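Local structure of heat shock protein-related protein (4FEI) at residues 3-9 / 59-65; 8-12 / 67-71; 72-78 / 90-94. The protein probably acts as a small heat shock protein chaperone in the stress response of Deinococcus radiodurans, this chain being its alpha-crystallin domain. All coordinates share one frame; numbering follows the deposited sequence.

Contact 1: 3-9 / 59-65; sequences GPWTPAA and PSGRFVR
Trp5 and Phe63 run alongside each other, but their rings are turned. The edge of Phe63 meets the face of the Trp5 six-membered ring in a T-shaped stack, planes 73° apart and centroids 5.2 Å apart. Trp5 reaches this place because its CG is anti to the backbone N (chi1 -164°). Its ring edge also meets Gly61 O, 3.5 Å from CE3 and near the ring plane. At the other end of the indole, CD1 packs on Pro59 CB at 3.5 Å. Pro7 lies across the phenyl ring of Phe63. Its CG sits over one face of that ring, 3.8 Å from the centroid, a CH-pi contact.

Two residues on from Phe63, Arg65 reaches across to the backbone of Pro7. Its chain kinks near the end, and NH1 donates to Pro7 O at 2.8 Å. This bond is bent, with an N-H...O angle of 138°, and the oxygen lies out of the guanidinium plane. Thr6 CG2 lies over one face of the guanidinium group. The stronger polar partner of Arg65 is Glu57 of the second subunit, which forms a salt bridge with NH1.

Where the two segments begin, Ser60 N donates to Gly3 O at 2.9 Å. One water accepts from Trp5 N and donates to Ser60 O and Arg62 O. A second water joins Trp5 O to Val64 N.

The N-terminal segment thus lies along the start of strand 62-68. Phe63 and Arg65 pair through their backbones with strand 40-47. Leu22 of strand 17-23 packs on Pro7, Ala9 and Phe63, and Arg47 makes a cation-pi contact with Trp5.

Contact 2: 8-12 / 67-71; sequences AADWR and LAFPE
Trp11 presents a broad face to Pro70, and the proline ring lies on this flat surface, with Phe69 at the far end of the indole and Leu67 at its edge. Pro70 CG stands 3.3 Å from Trp11 CG and 3.6 Å from the centroid of the five-membered ring, a CH-pi contact over the face. Pro70 CD continues the cover across the middle of the indole, 3.5 Å from Trp11 CD2.

Phe69 starts out away from strand 9-14. Its chi1 of -64° sets the ring anti to the carbonyl carbon, and this swings it back to the indole. Phe69 CD2 comes within 3.5 Å of Trp11 CH2. The rings meet obliquely, planes 65° apart.

Leu67 fills in along the indole edge, with its CB 4.3 Å from Trp11 CZ2. Its CD2 reaches back to Ala9 CB at the same distance, so the small alanine meets the tip of the leucine. Contact between the segments is thus apolar in the main. Ala68 O receives a hydrogen bond from Arg55 of the second subunit.

Leu18 and Leu20 of strand 17-23 also touch Trp11, and Phe91 meets Phe69 edge-to-face. Asp10 and Trp11 pair with an antiparallel strand of the second subunit, which carries the sheet across the interface. Trp11 and Ala9 of strand 9-14 meet Leu67 of strand 62-68 and the loop just after it. The two sheets thus close on each other along one border of the beta sandwich that defines the alpha-crystallin domain of small heat shock proteins.

Contact 3: 72-78 / 90-94; sequences PVRPASG and RFEKL
Pro72 O accepts a nearly straight hydrogen bond from Leu94 N, 3.1 Å long with an N-H...O angle of 178°. Pro72 CB also packs loosely on Leu94 CD2.

Val73 comes next and lies beside Lys93, the backbones being bridged there. Its CG1 packs on Phe91 CB at 3.6 Å. The methyl CD1 of Leu94 lies 3.5 Å from Val73 O.

Arg74 N closes the bridge by donating to Glu92 O at 2.9 Å, nearly along the C=O axis. The Arg74 side chain bends and brings NH1 to 3.7 Å from Glu92 OE1. This is a long salt bridge, with guanidinium and carboxylate planes 65° apart.

A type II beta turn then runs from Arg74 to Ser77. Ser77 OG donates to Arg74 O at 2.8 Å, across the turn. The same OG accepts a weak bond from Glu92 N. A chi1 of 62° sets OG between its own backbone N and carbonyl carbon, where it faces both partners.

Gly78 places its CA 3.3 Å from Arg90 O in a CA-H...O contact, and next to the Phe91 ring. A water donates to Ser77 O and, weakly, to Arg90 O, two acceptors close together.

The chemistry is mostly backbone pairing. Two main-chain bonds, helped by a weaker one to the serine hydroxyl, hold the loop to the end of strand 86-92 and the residues just after it. The long ion pair at the surface probably adds only modestly.

How the contacts relate
Contacts 1 and 2 share Ala8 and Ala9, and both use strand 62-68. Their centres are 16 Å apart, and both reach the second subunit. Contact 2 touches contact 3, with centres 12 Å apart: Phe69 CE2 lies 3.6 Å from Phe91 CE2, and Trp11 CH2 lies 4.2 Å from that same Phe91 atom. One apolar layer thus passes from contact 2 into contact 3. Contacts 1 and 3 lie on opposite sides of the chain centre, their own centres about 25 Å apart and their nearest atoms about 10 Å. Contact 3 meets no other chain of the assembly, so of the three, contacts 1 and 2 are the ones at the subunit interface.

Contact 1: 3-9 / 59-65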
loop_
_atom_site.group_PDB
_atom_site.type_symbol
_atom_site.label_atom_id
_atom_site.label_comp_id
_atom_site.label_asym_id
_atom_site.label_seq_id
_atom_site.Cartn_x
_atom_site.Cartn_y
_atom_site.Cartn_z
ATOM N N GLY A 3 1.807 9.955 9.612
ATOM C CA GLY A 3 3.085 10.543 9.161
ATOM C C GLY A 3 3.147 11.024 7.717
ATOM O O GLY A 3 2.248 10.730 6.918
ATOM N N PRO A 4 4.210 11.760 7.362
ATOM C CA PRO A 4 4.321 12.248 5.972
ATOM C C PRO A 4 4.533 11.053 5.025
ATOM O O PRO A 4 5.278 10.123 5.343
ATOM C CB PRO A 4 5.574 13.144 5.991
ATOM C CG PRO A 4 5.895 13.367 7.489
ATOM C CD PRO A 4 5.363 12.157 8.196
ATOM N N TRP A 5 3.887 11.110 3.869
ATOM C CA TRP A 5 3.821 9.965 2.973
ATOM C C TRP A 5 4.839 10.065 1.834
ATOM O O TRP A 5 4.830 11.039 1.049
ATOM C CB TRP A 5 2.400 9.864 2.381
ATOM C CG TRP A 5 2.114 8.560 1.761
ATOM C CD1 TRP A 5 2.853 7.402 1.883
ATOM C CD2 TRP A 5 0.971 8.230 0.950
ATOM N NE1 TRP A 5 2.232 6.381 1.200
ATOM C CE2 TRP A 5 1.078 6.866 0.618
ATOM C CE3 TRP A 5 -0.135 8.962 0.477
ATOM C CZ2 TRP A 5 0.128 6.219 -0.172
ATOM C CZ3 TRP A 5 -1.062 8.326 -0.308
ATOM C CH2 TRP A 5 -0.924 6.957 -0.631
ATOM N N THR A 6 5.705 9.045 1.770
ATOM C CA THR A 6 6.600 8.798 0.640
ATOM C C THR A 6 6.372 7.358 0.151
ATOM O O THR A 6 6.941 6.413 0.688
ATOM C CB THR A 6 8.082 9.081 1.015
ATOM O OG1 THR A 6 8.203 10.464 1.419
ATOM C CG2 THR A 6 9.059 8.845 -0.185
ATOM N N PRO A 7 5.513 7.191 -0.874
ATOM C CA PRO A 7 5.162 5.834 -1.336
ATOM C C PRO A 7 6.339 5.162 -2.015
ATOM O O PRO A 7 6.992 5.777 -2.878
ATOM C CB PRO A 7 3.998 6.064 -2.320
ATOM C CG PRO A 7 3.981 7.522 -2.640
ATOM C CD PRO A 7 4.738 8.257 -1.558
ATOM N N ALA A 8 6.610 3.916 -1.602
ATOM C CA ALA A 8 7.726 3.131 -2.104
ATOM C C ALA A 8 7.607 2.824 -3.642
ATOM O O ALA A 8 6.505 2.533 -4.149
ATOM C CB ALA A 8 7.886 1.865 -1.267
ATOM N N ALA A 9 8.727 2.898 -4.356
ATOM C CA ALA A 9 8.759 2.831 -5.854
ATOM C C ALA A 9 9.748 1.763 -6.385
ATOM O O ALA A 9 10.869 1.646 -5.914
ATOM C CB ALA A 9 9.121 4.177 -6.442
ATOM N N PRO A 59 1.203 6.259 6.960
ATOM C CA PRO A 59 1.312 7.650 6.457
ATOM C C PRO A 59 -0.012 8.200 5.916
ATOM O O PRO A 59 -0.818 7.422 5.410
ATOM C CB PRO A 59 2.300 7.533 5.291
ATOM C CG PRO A 59 2.708 6.090 5.182
ATOM C CD PRO A 59 1.777 5.274 6.011
ATOM N N SER A 60 -0.202 9.531 5.981
ATOM C CA SER A 60 -1.412 10.206 5.492
ATOM C C SER A 60 -1.053 11.429 4.676
ATOM O O SER A 60 0.051 11.947 4.787
ATOM C CB SER A 60 -2.253 10.745 6.670
ATOM O OG SER A 60 -2.872 9.681 7.315
ATOM N N GLY A 61 -2.052 11.949 3.955
ATOM C CA GLY A 61 -1.985 13.256 3.329
ATOM C C GLY A 61 -1.398 13.179 1.927
ATOM O O GLY A 61 -1.407 12.113 1.301
ATOM N N ARG A 62 -0.899 14.320 1.454
ATOM C CA ARG A 62 -0.346 14.453 0.106
ATOM C C ARG A 62 1.063 13.883 0.004
ATOM O O ARG A 62 1.829 13.913 0.966
ATOM C CB ARG A 62 -0.403 15.906 -0.339
ATOM C CG ARG A 62 0.629 16.339 -1.383
ATOM C CD ARG A 62 0.105 16.256 -2.799
ATOM N NE ARG A 62 0.918 17.108 -3.631
ATOM C CZ ARG A 62 0.532 17.607 -4.792
ATOM N NH1 ARG A 62 -0.686 17.292 -5.272
ATOM N NH2 ARG A 62 1.372 18.379 -5.473
ATOM N N PHE A 63 1.368 13.293 -1.147
ATOM C CA PHE A 63 2.702 12.822 -1.443
ATOM C C PHE A 63 3.195 13.436 -2.773
ATOM O O PHE A 63 2.402 13.731 -3.659
ATOM C CB PHE A 63 2.715 11.281 -1.525
ATOM C CG PHE A 63 2.179 10.719 -2.849
ATOM C CD1 PHE A 63 2.994 10.629 -3.999
ATOM C CD2 PHE A 63 0.884 10.236 -2.926
ATOM C CE1 PHE A 63 2.506 10.101 -5.164
ATOM C CE2 PHE A 63 0.392 9.691 -4.110
ATOM C CZ PHE A 63 1.193 9.634 -5.227
ATOM N N VAL A 64 4.501 13.634 -2.874
ATOM C CA VAL A 64 5.104 14.111 -4.085
ATOM C C VAL A 64 6.437 13.383 -4.282
ATOM O O VAL A 64 7.315 13.436 -3.399
ATOM C CB VAL A 64 5.356 15.681 -4.075
ATOM C CG1 VAL A 64 5.995 16.128 -5.414
ATOM C CG2 VAL A 64 4.072 16.441 -3.758
ATOM N N ARG A 65 6.584 12.698 -5.418
ATOM C CA ARG A 65 7.876 12.079 -5.786
ATOM C C ARG A 65 8.394 12.554 -7.139
ATOM O O ARG A 65 7.615 12.702 -8.091
ATOM C CB ARG A 65 7.819 10.554 -5.722
ATOM C CG ARG A 65 7.456 10.088 -4.340
ATOM C CD ARG A 65 7.991 8.805 -4.036
ATOM N NE ARG A 65 9.438 8.838 -3.880
ATOM C CZ ARG A 65 10.160 7.725 -3.821
ATOM N NH1 ARG A 65 9.542 6.519 -3.873
ATOM N NH2 ARG A 65 11.468 7.798 -3.728
HETATM O O HOH W 1 1.966 13.272 3.433
HETATM O O HOH W 2 6.107 11.861 -1.265
#

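Contact 2: 8-12 / 67-71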
loop_
_atom_site.group_PDB
_atom_site.type_symbol
_atom_site.label_atom_id
_atom_site.label_comp_id
_atom_site.label_asym_id
_atom_site.label_seq_id
_atom_site.Cartn_x
_atom_site.Cartn_y
_atom_site.Cartn_z
ATOM N N ALA A 8 6.610 3.916 -1.602
ATOM C CA ALA A 8 7.726 3.131 -2.104
ATOM C C ALA A 8 7.607 2.824 -3.642
ATOM O O ALA A 8 6.505 2.533 -4.149
ATOM C CB ALA A 8 7.886 1.865 -1.267
ATOM N N ALA A 9 8.727 2.898 -4.356
ATOM C CA ALA A 9 8.759 2.831 -5.854
ATOM C C ALA A 9 9.748 1.763 -6.385
ATOM O O ALA A 9 10.869 1.646 -5.914
ATOM C CB ALA A 9 9.121 4.177 -6.442
ATOM N N ASP A 10 9.309 1.002 -7.371
ATOM C CA ASP A 10 10.152 0.061 -8.091
ATOM C C ASP A 10 10.209 0.463 -9.564
ATOM O O ASP A 10 9.236 0.953 -10.123
ATOM C CB ASP A 10 9.535 -1.358 -8.040
ATOM C CG ASP A 10 9.805 -2.083 -6.721
ATOM O OD1 ASP A 10 10.604 -1.568 -5.903
ATOM O OD2 ASP A 10 9.213 -3.159 -6.524
ATOM N N TRP A 11 11.335 0.194 -10.189
ATOM C CA TRP A 11 11.462 0.210 -11.639
ATOM C C TRP A 11 11.693 -1.210 -12.149
ATOM O O TRP A 11 12.632 -1.885 -11.759
ATOM C CB TRP A 11 12.620 1.103 -12.058
ATOM C CG TRP A 11 12.293 2.588 -11.880
ATOM C CD1 TRP A 11 12.713 3.408 -10.864
ATOM C CD2 TRP A 11 11.500 3.404 -12.761
ATOM N NE1 TRP A 11 12.204 4.695 -11.059
ATOM C CE2 TRP A 11 11.451 4.709 -12.207
ATOM C CE3 TRP A 11 10.839 3.163 -13.962
ATOM C CZ2 TRP A 11 10.781 5.772 -12.832
ATOM C CZ3 TRP A 11 10.139 4.215 -14.577
ATOM C CH2 TRP A 11 10.116 5.498 -14.008
ATOM N N ARG A 12 10.789 -1.676 -12.991
ATOM C CA ARG A 12 10.903 -3.025 -13.553
ATOM C C ARG A 12 11.265 -2.924 -15.038
ATOM O O ARG A 12 10.714 -2.100 -15.779
ATOM C CB ARG A 12 9.589 -3.799 -13.361
ATOM C CG ARG A 12 9.547 -5.187 -14.046
ATOM C CD ARG A 12 8.197 -5.863 -13.822
ATOM N NE ARG A 12 7.035 -5.059 -14.264
ATOM C CZ ARG A 12 5.783 -5.231 -13.819
ATOM N NH1 ARG A 12 5.516 -6.168 -12.884
ATOM N NH2 ARG A 12 4.791 -4.454 -14.288
ATOM N N LEU A 67 11.154 11.266 -9.755
ATOM C CA LEU A 67 11.828 9.979 -9.955
ATOM C C LEU A 67 12.485 9.959 -11.326
ATOM O O LEU A 67 11.813 10.194 -12.340
ATOM C CB LEU A 67 10.847 8.786 -9.831
ATOM C CG LEU A 67 9.918 8.658 -8.623
ATOM C CD1 LEU A 67 8.773 7.749 -8.987
ATOM C CD2 LEU A 67 10.610 8.159 -7.337
ATOM N N ALA A 68 13.795 9.703 -11.346
ATOM C CA ALA A 68 14.577 9.751 -12.600
ATOM C C ALA A 68 14.420 8.433 -13.295
ATOM O O ALA A 68 14.474 7.380 -12.623
ATOM C CB ALA A 68 16.060 9.989 -12.291
ATOM N N PHE A 69 14.209 8.458 -14.613
ATOM C CA PHE A 69 14.159 7.203 -15.401
ATOM C C PHE A 69 15.516 6.485 -15.364
ATOM O O PHE A 69 16.532 7.088 -15.659
ATOM C CB PHE A 69 13.786 7.460 -16.856
ATOM C CG PHE A 69 12.413 8.029 -17.048
ATOM C CD1 PHE A 69 12.236 9.354 -17.493
ATOM C CD2 PHE A 69 11.295 7.244 -16.818
ATOM C CE1 PHE A 69 10.958 9.882 -17.666
ATOM C CE2 PHE A 69 9.994 7.757 -16.999
ATOM C CZ PHE A 69 9.828 9.079 -17.430
ATOM N N PRO A 70 15.523 5.197 -15.003
ATOM C CA PRO A 70 16.779 4.402 -14.972
ATOM C C PRO A 70 17.292 4.169 -16.375
ATOM O O PRO A 70 18.471 3.857 -16.556
ATOM C CB PRO A 70 16.338 3.034 -14.365
ATOM C CG PRO A 70 14.989 3.307 -13.729
ATOM C CD PRO A 70 14.357 4.416 -14.540
ATOM N N GLU A 71 16.383 4.302 -17.348
ATOM C CA GLU A 71 16.650 4.059 -18.768
ATOM C C GLU A 71 15.908 5.138 -19.552
ATOM O O GLU A 71 14.771 5.448 -19.216
ATOM C CB GLU A 71 16.069 2.699 -19.132
ATOM C CG GLU A 71 16.948 1.837 -19.966
ATOM C CD GLU A 71 18.031 1.173 -19.130
ATOM O OE1 GLU A 71 19.097 1.837 -18.920
ATOM O OE2 GLU A 71 17.818 -0.017 -18.717
#

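Contact 3: 72-78 / 90-94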
loop_
_atom_site.group_PDB
_atom_site.type_symbol
_atom_site.label_atom_id
_atom_site.label_comp_id
_atom_site.label_asym_id
_atom_site.label_seq_id
_atom_site.Cartn_x
_atom_site.Cartn_y
_atom_site.Cartn_z
ATOM N N PRO A 72 16.531 5.700 -20.613
ATOM C CA PRO A 72 15.815 6.672 -21.460
ATOM C C PRO A 72 14.546 6.082 -22.109
ATOM O O PRO A 72 14.557 4.953 -22.579
ATOM C CB PRO A 72 16.864 7.085 -22.500
ATOM C CG PRO A 72 17.916 5.966 -22.447
ATOM C CD PRO A 72 17.936 5.520 -21.034
ATOM N N VAL A 73 13.461 6.852 -22.106
ATOM C CA VAL A 73 12.187 6.412 -22.684
ATOM C C VAL A 73 11.735 7.326 -23.819
ATOM O O VAL A 73 12.154 8.482 -23.889
ATOM C CB VAL A 73 11.050 6.310 -21.617
ATOM C CG1 VAL A 73 11.420 5.310 -20.504
ATOM C CG2 VAL A 73 10.720 7.685 -21.018
ATOM N N ARG A 74 10.892 6.806 -24.714
ATOM C CA ARG A 74 10.299 7.638 -25.746
ATOM C C ARG A 74 9.400 8.687 -25.100
ATOM O O ARG A 74 8.670 8.374 -24.169
ATOM C CB ARG A 74 9.477 6.831 -26.738
ATOM C CG ARG A 74 10.279 5.955 -27.688
ATOM C CD ARG A 74 9.383 5.468 -28.802
ATOM N NE ARG A 74 8.851 6.635 -29.511
ATOM C CZ ARG A 74 7.881 6.595 -30.420
ATOM N NH1 ARG A 74 7.320 5.413 -30.742
ATOM N NH2 ARG A 74 7.479 7.729 -31.010
ATOM N N PRO A 75 9.452 9.942 -25.611
ATOM C CA PRO A 75 8.597 11.012 -25.092
ATOM C C PRO A 75 7.099 10.715 -25.255
ATOM O O PRO A 75 6.684 10.202 -26.294
ATOM C CB PRO A 75 9.012 12.225 -25.944
ATOM C CG PRO A 75 9.666 11.638 -27.198
ATOM C CD PRO A 75 10.378 10.432 -26.658
ATOM N N ALA A 76 6.311 11.043 -24.236
ATOM C CA ALA A 76 4.839 10.988 -24.296
ATOM C C ALA A 76 4.253 9.588 -24.460
ATOM O O ALA A 76 3.129 9.421 -24.922
ATOM C CB ALA A 76 4.267 11.949 -25.360
ATOM N N SER A 77 5.012 8.585 -24.041
ATOM C CA SER A 77 4.571 7.203 -24.122
ATOM C C SER A 77 4.007 6.646 -22.828
ATOM O O SER A 77 3.626 5.477 -22.781
ATOM C CB SER A 77 5.733 6.329 -24.586
ATOM O OG SER A 77 6.796 6.376 -23.659
ATOM N N GLY A 78 3.936 7.459 -21.782
ATOM C CA GLY A 78 3.517 6.940 -20.472
ATOM C C GLY A 78 2.033 6.653 -20.317
ATOM O O GLY A 78 1.195 7.499 -20.647
ATOM N N ARG A 90 3.638 2.592 -17.258
ATOM C CA ARG A 90 4.416 1.930 -18.268
ATOM C C ARG A 90 4.919 2.920 -19.355
ATOM O O ARG A 90 4.139 3.721 -19.895
ATOM C CB ARG A 90 3.542 0.849 -18.886
ATOM C CG ARG A 90 4.283 -0.179 -19.655
ATOM C CD ARG A 90 3.491 -1.498 -19.643
ATOM N NE ARG A 90 4.345 -2.601 -20.062
ATOM C CZ ARG A 90 4.001 -3.877 -20.002
ATOM N NH1 ARG A 90 4.861 -4.800 -20.409
ATOM N NH2 ARG A 90 2.803 -4.232 -19.527
ATOM N N PHE A 91 6.212 2.837 -19.678
ATOM C CA PHE A 91 6.818 3.706 -20.655
ATOM C C PHE A 91 7.541 2.824 -21.664
ATOM O O PHE A 91 8.110 1.766 -21.293
ATOM C CB PHE A 91 7.865 4.645 -20.021
ATOM C CG PHE A 91 7.333 5.563 -18.954
ATOM C CD1 PHE A 91 6.872 6.824 -19.280
ATOM C CD2 PHE A 91 7.310 5.164 -17.598
ATOM C CE1 PHE A 91 6.379 7.697 -18.292
ATOM C CE2 PHE A 91 6.817 6.005 -16.613
ATOM C CZ PHE A 91 6.355 7.291 -16.973
ATOM N N GLU A 92 7.564 3.232 -22.931
ATOM C CA GLU A 92 8.328 2.464 -23.893
ATOM C C GLU A 92 9.744 2.983 -23.971
ATOM O O GLU A 92 9.960 4.178 -24.033
ATOM C CB GLU A 92 7.642 2.334 -25.275
ATOM C CG GLU A 92 7.323 3.568 -25.963
ATOM C CD GLU A 92 6.579 3.325 -27.284
ATOM O OE1 GLU A 92 7.159 2.673 -28.197
ATOM O OE2 GLU A 92 5.427 3.824 -27.410
ATOM N N LYS A 93 10.709 2.073 -23.928
ATOM C CA LYS A 93 12.125 2.412 -23.952
ATOM C C LYS A 93 12.560 2.902 -25.329
ATOM O O LYS A 93 12.008 2.524 -26.360
ATOM C CB LYS A 93 12.960 1.198 -23.535
ATOM C CG LYS A 93 12.966 0.960 -22.026
ATOM C CD LYS A 93 13.126 -0.509 -21.636
ATOM C CE LYS A 93 14.534 -1.009 -21.797
ATOM N NZ LYS A 93 14.646 -2.360 -21.097
ATOM N N LEU A 94 13.547 3.789 -25.315
ATOM C CA LEU A 94 14.216 4.271 -26.508
ATOM C C LEU A 94 15.030 3.147 -27.193
ATOM O O LEU A 94 15.063 3.044 -28.414
ATOM C CB LEU A 94 15.161 5.384 -26.088
ATOM C CG LEU A 94 15.193 6.613 -26.963
ATOM C CD1 LEU A 94 13.942 7.408 -26.685
ATOM C CD2 LEU A 94 16.485 7.445 -26.699
HETATM O O HOH W 3 3.903 2.730 -22.513
#